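Local atomic coordinates of tetraacyldisaccharide 4'-kinase (Aquifex aeolicus, PDB entry 4EHX), a protein that probably transfers the gamma-phosphate of ATP to the 4'-position of a tetraacyldisaccharide 1-phosphate, forming lipid IVA in lipid A biosynthesis. Residues Leu29-Val41 with Tyr120-Val134. Numbering follows the deposited sequence.
Sequences LKIKKLPVPVISV and YKGGLLALEKLSPEV
In the P-loop kinase core of LpxK, the loop entering strand 38-43 lies along helix 119-130, and Lys-32, Leu-34, Pro-35 and Val-36 meet Tyr-120 and Leu-127 there. The tyrosine, its CG anti to the backbone N (chi1 -179°), raises its ring off the helix and receives Lys-32 over one face. The lysine chain runs straight to CD, then bends at chi3 to lay Lys-32 CE over the ring, 3.6 Å from the centroid of Tyr-120 in a CH-pi contact, and again at chi4, which sets NZ. Lys-32 NZ, 4.5 Å from the centroid of the Tyr-120 ring and 22° off the normal, adds a cation-pi interaction. At the ring's edge sits the backbone carbonyl of Lys-33, while Leu-34 approaches obliquely, its CD2 3.7 Å from Tyr-120 CE1. The other methyl of Leu-34, CD1, settles on the bare backbone of Gly-123, 3.9 Å from its CA.

One turn along, Leu-127 divides its methyls: Leu-127 CD1 abuts the CG-CD side of the Pro-35 ring, 3.6 Å from Pro-35 CD, and CD2 passes alongside the Val-36 methyls. No hydrogen bond joins the two segments, so apart from the cation-pi pair the grip is mainly apolar. Beyond the helix the chain turns back through Ser-131, with positive phi, and Val-134 CA lies 3.5 Å from Pro-37 O in a CA-H...O contact. Val-134 CG2 packs 4.1 Å from Ile-39 CD1.

From here strands 38-43 and 134-138 run parallel, tied by backbone hydrogen bonds of Pro-37 and Ile-39 to Phe-135. Ile-39 also packs on Leu-58 of helix 51-61, which begins at Lys-51 of the predicted ATP site; Arg-66 holds the helix 119-130 exit through Leu-130 O and Ser-131 O.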
loop_
_atom_site.group_PDB
_atom_site.type_symbol
_atom_site.label_atom_id
_atom_site.label_comp_id
_atom_site.label_asym_id
_atom_site.label_seq_id
_atom_site.Cartn_x
_atom_site.Cartn_y
_atom_site.Cartn_z
ATOM N N LEU A 29 15.848 20.831 9.873
ATOM C CA LEU A 29 14.940 20.024 10.681
ATOM C C LEU A 29 15.574 18.678 10.986
ATOM O O LEU A 29 16.293 18.114 10.165
ATOM C CB LEU A 29 13.590 19.832 9.967
ATOM C CG LEU A 29 12.725 21.092 9.821
ATOM C CD1 LEU A 29 11.602 20.862 8.820
ATOM C CD2 LEU A 29 12.145 21.492 11.167
ATOM N N LYS A 30 15.289 18.161 12.172
ATOM C CA LYS A 30 15.934 16.954 12.647
ATOM C C LYS A 30 15.408 15.713 11.928
ATOM O O LYS A 30 14.197 15.559 11.726
ATOM C CB LYS A 30 15.731 16.804 14.156
ATOM C CG LYS A 30 16.574 15.695 14.793
ATOM C CD LYS A 30 16.754 15.958 16.281
ATOM C CE LYS A 30 17.289 14.734 17.005
ATOM N NZ LYS A 30 16.916 14.736 18.454
ATOM N N ILE A 31 16.348 14.876 11.498
ATOM C CA ILE A 31 16.039 13.559 10.967
ATOM C C ILE A 31 16.464 12.532 12.017
ATOM O O ILE A 31 17.648 12.419 12.339
ATOM C CB ILE A 31 16.733 13.328 9.613
ATOM C CG1 ILE A 31 16.198 14.358 8.598
ATOM C CG2 ILE A 31 16.465 11.893 9.109
ATOM C CD1 ILE A 31 16.925 14.376 7.253
ATOM N N LYS A 32 15.490 11.814 12.567
ATOM C CA LYS A 32 15.752 10.860 13.654
ATOM C C LYS A 32 16.183 9.502 13.119
ATOM O O LYS A 32 15.810 9.123 12.023
ATOM C CB LYS A 32 14.510 10.737 14.539
ATOM C CG LYS A 32 14.045 12.111 15.041
ATOM C CD LYS A 32 12.800 12.040 15.910
ATOM C CE LYS A 32 13.135 11.528 17.295
ATOM N NZ LYS A 32 14.369 12.170 17.827
ATOM N N LYS A 33 16.949 8.756 13.906
ATOM C CA LYS A 33 17.529 7.512 13.418
ATOM C C LYS A 33 17.219 6.348 14.337
ATOM O O LYS A 33 17.660 6.330 15.482
ATOM C CB LYS A 33 19.047 7.678 13.295
ATOM C CG LYS A 33 19.794 6.402 12.951
ATOM C CD LYS A 33 19.745 6.100 11.480
ATOM C CE LYS A 33 20.777 5.040 11.087
ATOM N NZ LYS A 33 20.536 3.729 11.777
ATOM N N LEU A 34 16.452 5.380 13.849
ATOM C CA LEU A 34 16.249 4.133 14.599
ATOM C C LEU A 34 17.496 3.248 14.522
ATOM O O LEU A 34 18.253 3.320 13.549
ATOM C CB LEU A 34 15.023 3.378 14.075
ATOM C CG LEU A 34 13.684 4.051 14.400
ATOM C CD1 LEU A 34 12.562 3.446 13.551
ATOM C CD2 LEU A 34 13.354 3.936 15.899
ATOM N N PRO A 35 17.726 2.423 15.565
ATOM C CA PRO A 35 18.936 1.595 15.659
ATOM C C PRO A 35 18.871 0.290 14.869
ATOM O O PRO A 35 19.777 -0.525 15.014
ATOM C CB PRO A 35 19.034 1.292 17.159
ATOM C CG PRO A 35 17.608 1.272 17.614
ATOM C CD PRO A 35 16.936 2.382 16.809
ATOM N N VAL A 36 17.828 0.074 14.069
ATOM C CA VAL A 36 17.846 -1.037 13.119
ATOM C C VAL A 36 17.547 -0.465 11.736
ATOM O O VAL A 36 17.097 0.661 11.634
ATOM C CB VAL A 36 16.813 -2.152 13.471
ATOM C CG1 VAL A 36 17.127 -2.776 14.824
ATOM C CG2 VAL A 36 15.376 -1.609 13.444
ATOM N N PRO A 37 17.786 -1.246 10.676
ATOM C CA PRO A 37 17.519 -0.779 9.310
ATOM C C PRO A 37 16.046 -0.427 9.042
ATOM O O PRO A 37 15.116 -1.057 9.579
ATOM C CB PRO A 37 17.964 -1.958 8.438
ATOM C CG PRO A 37 18.974 -2.690 9.281
ATOM C CD PRO A 37 18.441 -2.569 10.687
ATOM N N VAL A 38 15.869 0.631 8.248
ATOM C CA VAL A 38 14.569 1.139 7.861
ATOM C C VAL A 38 14.524 1.254 6.341
ATOM O O VAL A 38 15.364 1.916 5.718
ATOM C CB VAL A 38 14.304 2.534 8.478
ATOM C CG1 VAL A 38 12.971 3.088 7.978
ATOM C CG2 VAL A 38 14.319 2.433 10.011
ATOM N N ILE A 39 13.546 0.585 5.748
ATOM C CA ILE A 39 13.306 0.687 4.325
ATOM C C ILE A 39 11.986 1.420 4.168
ATOM O O ILE A 39 11.005 1.051 4.789
ATOM C CB ILE A 39 13.158 -0.698 3.699
ATOM C CG1 ILE A 39 14.418 -1.541 3.956
ATOM C CG2 ILE A 39 12.862 -0.575 2.187
ATOM C CD1 ILE A 39 14.218 -3.052 3.670
ATOM N N SER A 40 11.949 2.460 3.342
ATOM C CA SER A 40 10.693 3.150 3.113
ATOM C C SER A 40 10.130 2.762 1.756
ATOM O O SER A 40 10.860 2.665 0.774
ATOM C CB SER A 40 10.875 4.673 3.187
ATOM O OG SER A 40 9.638 5.324 2.951
ATOM N N VAL A 41 8.822 2.529 1.719
ATOM C CA VAL A 41 8.097 2.368 0.472
ATOM C C VAL A 41 7.151 3.542 0.360
ATOM O O VAL A 41 6.411 3.862 1.301
ATOM C CB VAL A 41 7.312 1.021 0.418
ATOM C CG1 VAL A 41 6.513 0.929 -0.908
ATOM C CG2 VAL A 41 8.291 -0.142 0.555
ATOM N N TYR A 120 8.873 7.285 13.898
ATOM C CA TYR A 120 9.936 7.042 14.866
ATOM C C TYR A 120 9.407 6.493 16.200
ATOM O O TYR A 120 9.909 5.479 16.708
ATOM C CB TYR A 120 10.752 8.319 15.103
ATOM C CG TYR A 120 11.885 8.136 16.087
ATOM C CD1 TYR A 120 13.109 7.619 15.678
ATOM C CD2 TYR A 120 11.730 8.481 17.427
ATOM C CE1 TYR A 120 14.158 7.446 16.586
ATOM C CE2 TYR A 120 12.768 8.320 18.331
ATOM C CZ TYR A 120 13.977 7.810 17.902
ATOM O OH TYR A 120 15.005 7.646 18.800
ATOM N N LYS A 121 8.406 7.162 16.779
ATOM C CA LYS A 121 7.804 6.675 18.026
ATOM C C LYS A 121 7.207 5.282 17.858
ATOM O O LYS A 121 7.250 4.476 18.780
ATOM C CB LYS A 121 6.726 7.636 18.542
ATOM C CG LYS A 121 7.273 8.962 19.034
ATOM C CD LYS A 121 6.143 9.897 19.470
ATOM C CE LYS A 121 6.692 11.133 20.164
ATOM N NZ LYS A 121 7.901 11.664 19.474
ATOM N N GLY A 122 6.635 5.008 16.690
ATOM C CA GLY A 122 6.107 3.682 16.402
ATOM C C GLY A 122 7.256 2.686 16.422
ATOM O O GLY A 122 7.138 1.591 16.975
ATOM N N GLY A 123 8.379 3.078 15.833
ATOM C CA GLY A 123 9.576 2.252 15.838
ATOM C C GLY A 123 10.082 1.970 17.246
ATOM O O GLY A 123 10.490 0.858 17.545
ATOM N N LEU A 124 10.071 2.973 18.122
ATOM C CA LEU A 124 10.528 2.751 19.493
ATOM C C LEU A 124 9.649 1.748 20.229
ATOM O O LEU A 124 10.147 0.887 20.946
ATOM C CB LEU A 124 10.578 4.063 20.297
ATOM C CG LEU A 124 11.650 5.079 19.902
ATOM C CD1 LEU A 124 11.715 6.208 20.935
ATOM C CD2 LEU A 124 13.002 4.406 19.758
ATOM N N LEU A 125 8.336 1.872 20.073
ATOM C CA LEU A 125 7.433 0.940 20.745
ATOM C C LEU A 125 7.671 -0.474 20.224
ATOM O O LEU A 125 7.680 -1.437 20.989
ATOM C CB LEU A 125 5.971 1.334 20.526
ATOM C CG LEU A 125 4.963 0.321 21.081
ATOM C CD1 LEU A 125 5.003 0.291 22.611
ATOM C CD2 LEU A 125 3.552 0.618 20.589
ATOM N N ALA A 126 7.852 -0.595 18.914
ATOM C CA ALA A 126 8.107 -1.897 18.318
ATOM C C ALA A 126 9.405 -2.489 18.866
ATOM O O ALA A 126 9.465 -3.669 19.199
ATOM C CB ALA A 126 8.162 -1.786 16.787
ATOM N N LEU A 127 10.453 -1.675 18.953
ATOM C CA LEU A 127 11.718 -2.194 19.452
ATOM C C LEU A 127 11.556 -2.733 20.868
ATOM O O LEU A 127 12.110 -3.770 21.212
ATOM C CB LEU A 127 12.818 -1.132 19.392
ATOM C CG LEU A 127 13.299 -0.868 17.959
ATOM C CD1 LEU A 127 14.051 0.452 17.870
ATOM C CD2 LEU A 127 14.143 -2.038 17.434
ATOM N N GLU A 128 10.760 -2.037 21.669
ATOM C CA GLU A 128 10.530 -2.426 23.051
ATOM C C GLU A 128 9.724 -3.722 23.161
ATOM O O GLU A 128 10.071 -4.611 23.932
ATOM C CB GLU A 128 9.816 -1.288 23.784
ATOM C CG GLU A 128 9.461 -1.578 25.230
ATOM C CD GLU A 128 8.781 -0.395 25.894
ATOM O OE1 GLU A 128 8.481 0.593 25.188
ATOM O OE2 GLU A 128 8.551 -0.452 27.119
ATOM N N LYS A 129 8.658 -3.834 22.373
ATOM C CA LYS A 129 7.695 -4.922 22.547
ATOM C C LYS A 129 7.850 -6.080 21.563
ATOM O O LYS A 129 7.413 -7.190 21.848
ATOM C CB LYS A 129 6.260 -4.385 22.438
ATOM C CG LYS A 129 5.917 -3.253 23.393
ATOM C CD LYS A 129 5.990 -3.695 24.842
ATOM C CE LYS A 129 5.540 -2.580 25.775
ATOM N NZ LYS A 129 5.758 -2.940 27.210
ATOM N N LEU A 130 8.439 -5.826 20.399
ATOM C CA LEU A 130 8.415 -6.818 19.322
ATOM C C LEU A 130 9.806 -7.264 18.840
ATOM O O LEU A 130 9.918 -8.178 18.020
ATOM C CB LEU A 130 7.631 -6.261 18.130
ATOM C CG LEU A 130 6.175 -5.819 18.347
ATOM C CD1 LEU A 130 5.663 -4.969 17.185
ATOM C CD2 LEU A 130 5.264 -7.020 18.581
ATOM N N SER A 131 10.845 -6.599 19.341
ATOM C CA SER A 131 12.230 -6.751 18.857
ATOM C C SER A 131 12.450 -7.079 17.365
ATOM O O SER A 131 13.105 -8.057 17.021
ATOM C CB SER A 131 13.007 -7.733 19.737
ATOM O OG SER A 131 12.364 -8.990 19.772
ATOM N N PRO A 132 11.915 -6.239 16.474
ATOM C CA PRO A 132 12.124 -6.424 15.035
ATOM C C PRO A 132 13.582 -6.261 14.595
ATOM O O PRO A 132 14.375 -5.601 15.264
ATOM C CB PRO A 132 11.249 -5.329 14.415
ATOM C CG PRO A 132 11.268 -4.243 15.431
ATOM C CD PRO A 132 11.323 -4.917 16.774
ATOM N N GLU A 133 13.930 -6.878 13.472
ATOM C CA GLU A 133 15.251 -6.703 12.885
ATOM C C GLU A 133 15.270 -5.654 11.777
ATOM O O GLU A 133 16.326 -5.166 11.409
ATOM C CB GLU A 133 15.745 -8.034 12.338
ATOM C CG GLU A 133 16.043 -9.006 13.452
ATOM C CD GLU A 133 16.312 -10.404 12.949
ATOM O OE1 GLU A 133 15.473 -10.943 12.207
ATOM O OE2 GLU A 133 17.372 -10.950 13.297
ATOM N N VAL A 134 14.104 -5.338 11.223
ATOM C CA VAL A 134 14.024 -4.350 10.142
ATOM C C VAL A 134 12.632 -3.743 10.117
ATOM O O VAL A 134 11.648 -4.425 10.430
ATOM C CB VAL A 134 14.370 -4.986 8.761
ATOM C CG1 VAL A 134 13.437 -6.191 8.455
ATOM C CG2 VAL A 134 14.316 -3.935 7.641
#